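Local coordinates for protein down syndrome cell adhesion molecule, isoform AK (Drosophila melanogaster, PDB 4WVR) that mediates homophilic cell adhesion through isoform-specific homodimerisation, its seventh immunoglobulin domain (Ig7) being the part that pairs here, at the interface of chains A and B. Numbering follows the deposited sequence. Chains: chain A/B, Down syndrome cell adhesion molecule, isoform AK.

Contact 1 and contact 2 are neighbouring patches of one two-fold interface between two copies of the Ig7 domain, with their C-alpha centres about 7 Å apart. A:Met31, the last residue of strand 26-31, belongs to both: its sulfur end works in contact 1, its CB in contact 2. Contact 1 brings together strands 26-31 and 66-71 of both chains, with A:Leu62 of strand 57-63 at one side, whereas contact 2 lies at the ends of strand 26-31, where the loop after it in chain A meets the loop before it in chain B. The symmetry repeats both patches with the chains exchanged, as suits homophilic recognition.

Contact 1: the interface of chains A and B. Residues chain A 29, 31, 62, 66; chain B 26-27, 69-70.
The carboxamide of A:Gln29 reaches over strand 66-71 of the partner immunoglobulin domain, where NE2 donates to the backbone O of B:Leu69 at 3.0 Å. The bond is nearly straight (168° at H) and lies in the plane of the glutamine amide, yet it descends on the carbonyl from above its plane. An extended chain beyond CG carries the amide this far. OE1 of A:Gln29 faces B:Asn70 ND2 at 3.4 Å, a weak hydrogen bond, with the two amide planes turned 44° apart. Cutting A:Gln29 back to an alanine would take both of these bonds away and would probably leave the B:Leu69 carbonyl without this donor, B:Asn70 losing at most a weak partner. The tightly packed part lies beside it: A:Met31 bends at chi3 (-70°) and lays SD against the B:Ala26–B:Gly27 peptide, 3.3 Å from B:Gly27 N. Glycine has no side chain to hold the sulfur off the backbone. B:Asn70, its CG anti to the backbone N, points into chain A and slides antiparallel past A:Met31, A:Leu62 and A:Thr66. Its CB meets the CD2 branch of A:Leu62 at 3.6 Å. The other end of the same asparagine is looser and water-mediated: one water lies 2.6 Å from A:Thr66 OG1 and 2.8 Å from B:Asn70 OD1, bridging hydroxyl and amide where the side chains do not bond directly.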
# COMPACT_ATOMS: atom_id res chain seq x y z
N GLN A 29 -0.51 -2.01 -2.88
CA GLN A 29 -0.37 -3.25 -2.12
C GLN A 29 -1.07 -4.37 -2.85
O GLN A 29 -2.26 -4.25 -3.17
CB GLN A 29 -0.97 -3.15 -0.72
CG GLN A 29 -0.22 -2.28 0.27
CD GLN A 29 -0.64 -2.54 1.71
OE1 GLN A 29 -1.03 -3.65 2.08
NE2 GLN A 29 -0.65 -1.49 2.51
N MET A 31 -2.68 -7.57 -2.17
CA MET A 31 -3.18 -8.29 -1.01
C MET A 31 -4.00 -9.50 -1.43
O MET A 31 -5.12 -9.37 -1.93
CB MET A 31 -4.00 -7.36 -0.11
CG MET A 31 -3.15 -6.33 0.63
SD MET A 31 -4.13 -5.04 1.45
CE MET A 31 -4.74 -4.14 0.02
N LEU A 62 5.48 -8.22 2.49
CA LEU A 62 5.15 -7.70 3.81
C LEU A 62 4.66 -8.80 4.76
O LEU A 62 4.84 -8.72 5.97
CB LEU A 62 4.09 -6.61 3.68
CG LEU A 62 3.75 -5.81 4.93
CD1 LEU A 62 4.97 -5.06 5.42
CD2 LEU A 62 2.59 -4.86 4.67
N THR A 66 0.79 -10.68 1.40
CA THR A 66 0.81 -9.29 0.94
C THR A 66 2.18 -8.86 0.43
O THR A 66 3.19 -9.09 1.10
CB THR A 66 0.37 -8.33 2.07
OG1 THR A 66 -0.99 -8.63 2.44
CG2 THR A 66 0.45 -6.88 1.60
N ALA B 26 -6.84 -6.42 4.29
CA ALA B 26 -7.03 -5.03 3.88
C ALA B 26 -5.83 -4.17 4.25
O ALA B 26 -5.03 -4.54 5.11
CB ALA B 26 -8.29 -4.46 4.50
N GLY B 27 -5.70 -3.02 3.60
CA GLY B 27 -4.58 -2.14 3.86
C GLY B 27 -4.60 -0.81 3.12
O GLY B 27 -5.30 -0.63 2.12
N LEU B 69 0.40 0.27 5.88
CA LEU B 69 -0.46 -0.33 6.88
C LEU B 69 -1.21 -1.52 6.29
O LEU B 69 -1.88 -1.40 5.26
CB LEU B 69 -1.45 0.70 7.45
CG LEU B 69 -2.31 0.25 8.64
CD1 LEU B 69 -2.66 1.43 9.56
CD2 LEU B 69 -3.60 -0.45 8.20
N ASN B 70 -1.10 -2.66 6.96
CA ASN B 70 -1.80 -3.86 6.52
C ASN B 70 -2.51 -4.54 7.67
O ASN B 70 -1.94 -4.76 8.74
CB ASN B 70 -0.83 -4.83 5.86
CG ASN B 70 -1.51 -6.11 5.39
OD1 ASN B 70 -1.46 -7.14 6.07
ND2 ASN B 70 -2.16 -6.04 4.23
O HOH W 1 -1.30 -9.61 4.83

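Contact 2: the interface of chains A and B. Residues chain A 31-33; chain B 24-25.
A:Met31 CB lies over one face of the flat B:Asn25 amide, 3.7 Å from its CG, while at the edge of that amide ND2 donates in its own plane to the backbone O of A:Val32 at 3.1 Å. The second flat group, the A:Gln33 amide, is turned 36° from the first and spends both its polar ends on the backbone of B:Asn25: OE1 accepts from the main-chain N at 2.9 Å, and NE2 donates to the main-chain O, also at 2.9 Å. The latter bond lies in both the glutamine amide plane and the carbonyl plane, on a lone pair of the acceptor. This pairing grips the N-H and C=O of one residue, much as a neighbouring strand would. A bend at chi2 (-58°) folds the glutamine chain back, and NE2 also donates to the O of A:Met31 at 3.0 Å, from above that carbonyl's plane and tilted from the glutamine's own, which steadies the amide's rotation. B:Glu24 adds its CA, 3.7 Å from A:Gln33 OE1, and flanks the glutamine. In the immunoglobulin fold the patch joins two loops: A:Val32 and A:Gln33 directly follow strand 26-31, while B:Glu24 and B:Asn25 directly precede the same strand in the partner.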
# COMPACT_ATOMS: atom_id res chain seq x y z
N MET A 31 -2.68 -7.57 -2.17
CA MET A 31 -3.18 -8.29 -1.01
C MET A 31 -4.00 -9.50 -1.43
O MET A 31 -5.12 -9.37 -1.93
CB MET A 31 -4.00 -7.36 -0.11
CG MET A 31 -3.15 -6.33 0.63
SD MET A 31 -4.13 -5.04 1.45
CE MET A 31 -4.74 -4.14 0.02
N VAL A 32 -3.42 -10.67 -1.23
CA VAL A 32 -4.10 -11.93 -1.52
C VAL A 32 -5.20 -12.16 -0.49
O VAL A 32 -4.99 -11.97 0.71
CB VAL A 32 -3.10 -13.11 -1.53
CG1 VAL A 32 -3.83 -14.43 -1.72
CG2 VAL A 32 -2.05 -12.90 -2.60
N GLN A 33 -6.38 -12.56 -0.96
CA GLN A 33 -7.49 -12.85 -0.06
C GLN A 33 -7.57 -14.35 0.18
O GLN A 33 -7.02 -14.87 1.15
CB GLN A 33 -8.79 -12.31 -0.64
CG GLN A 33 -8.73 -10.84 -1.00
CD GLN A 33 -8.38 -9.97 0.19
OE1 GLN A 33 -8.96 -10.11 1.27
NE2 GLN A 33 -7.43 -9.06 0.00
N GLU B 24 -10.97 -10.44 5.90
CA GLU B 24 -10.35 -9.93 4.67
C GLU B 24 -8.96 -9.38 4.94
O GLU B 24 -8.65 -8.94 6.04
CB GLU B 24 -11.22 -8.85 4.03
CG GLU B 24 -12.45 -9.38 3.30
CD GLU B 24 -13.11 -8.31 2.44
OE1 GLU B 24 -12.39 -7.43 1.93
OE2 GLU B 24 -14.35 -8.35 2.28
N ASN B 25 -8.12 -9.42 3.91
CA ASN B 25 -6.79 -8.83 3.95
C ASN B 25 -6.88 -7.41 3.40
O ASN B 25 -7.00 -7.21 2.19
CB ASN B 25 -5.81 -9.69 3.15
CG ASN B 25 -4.40 -9.12 3.12
OD1 ASN B 25 -4.08 -8.16 3.82
ND2 ASN B 25 -3.54 -9.73 2.30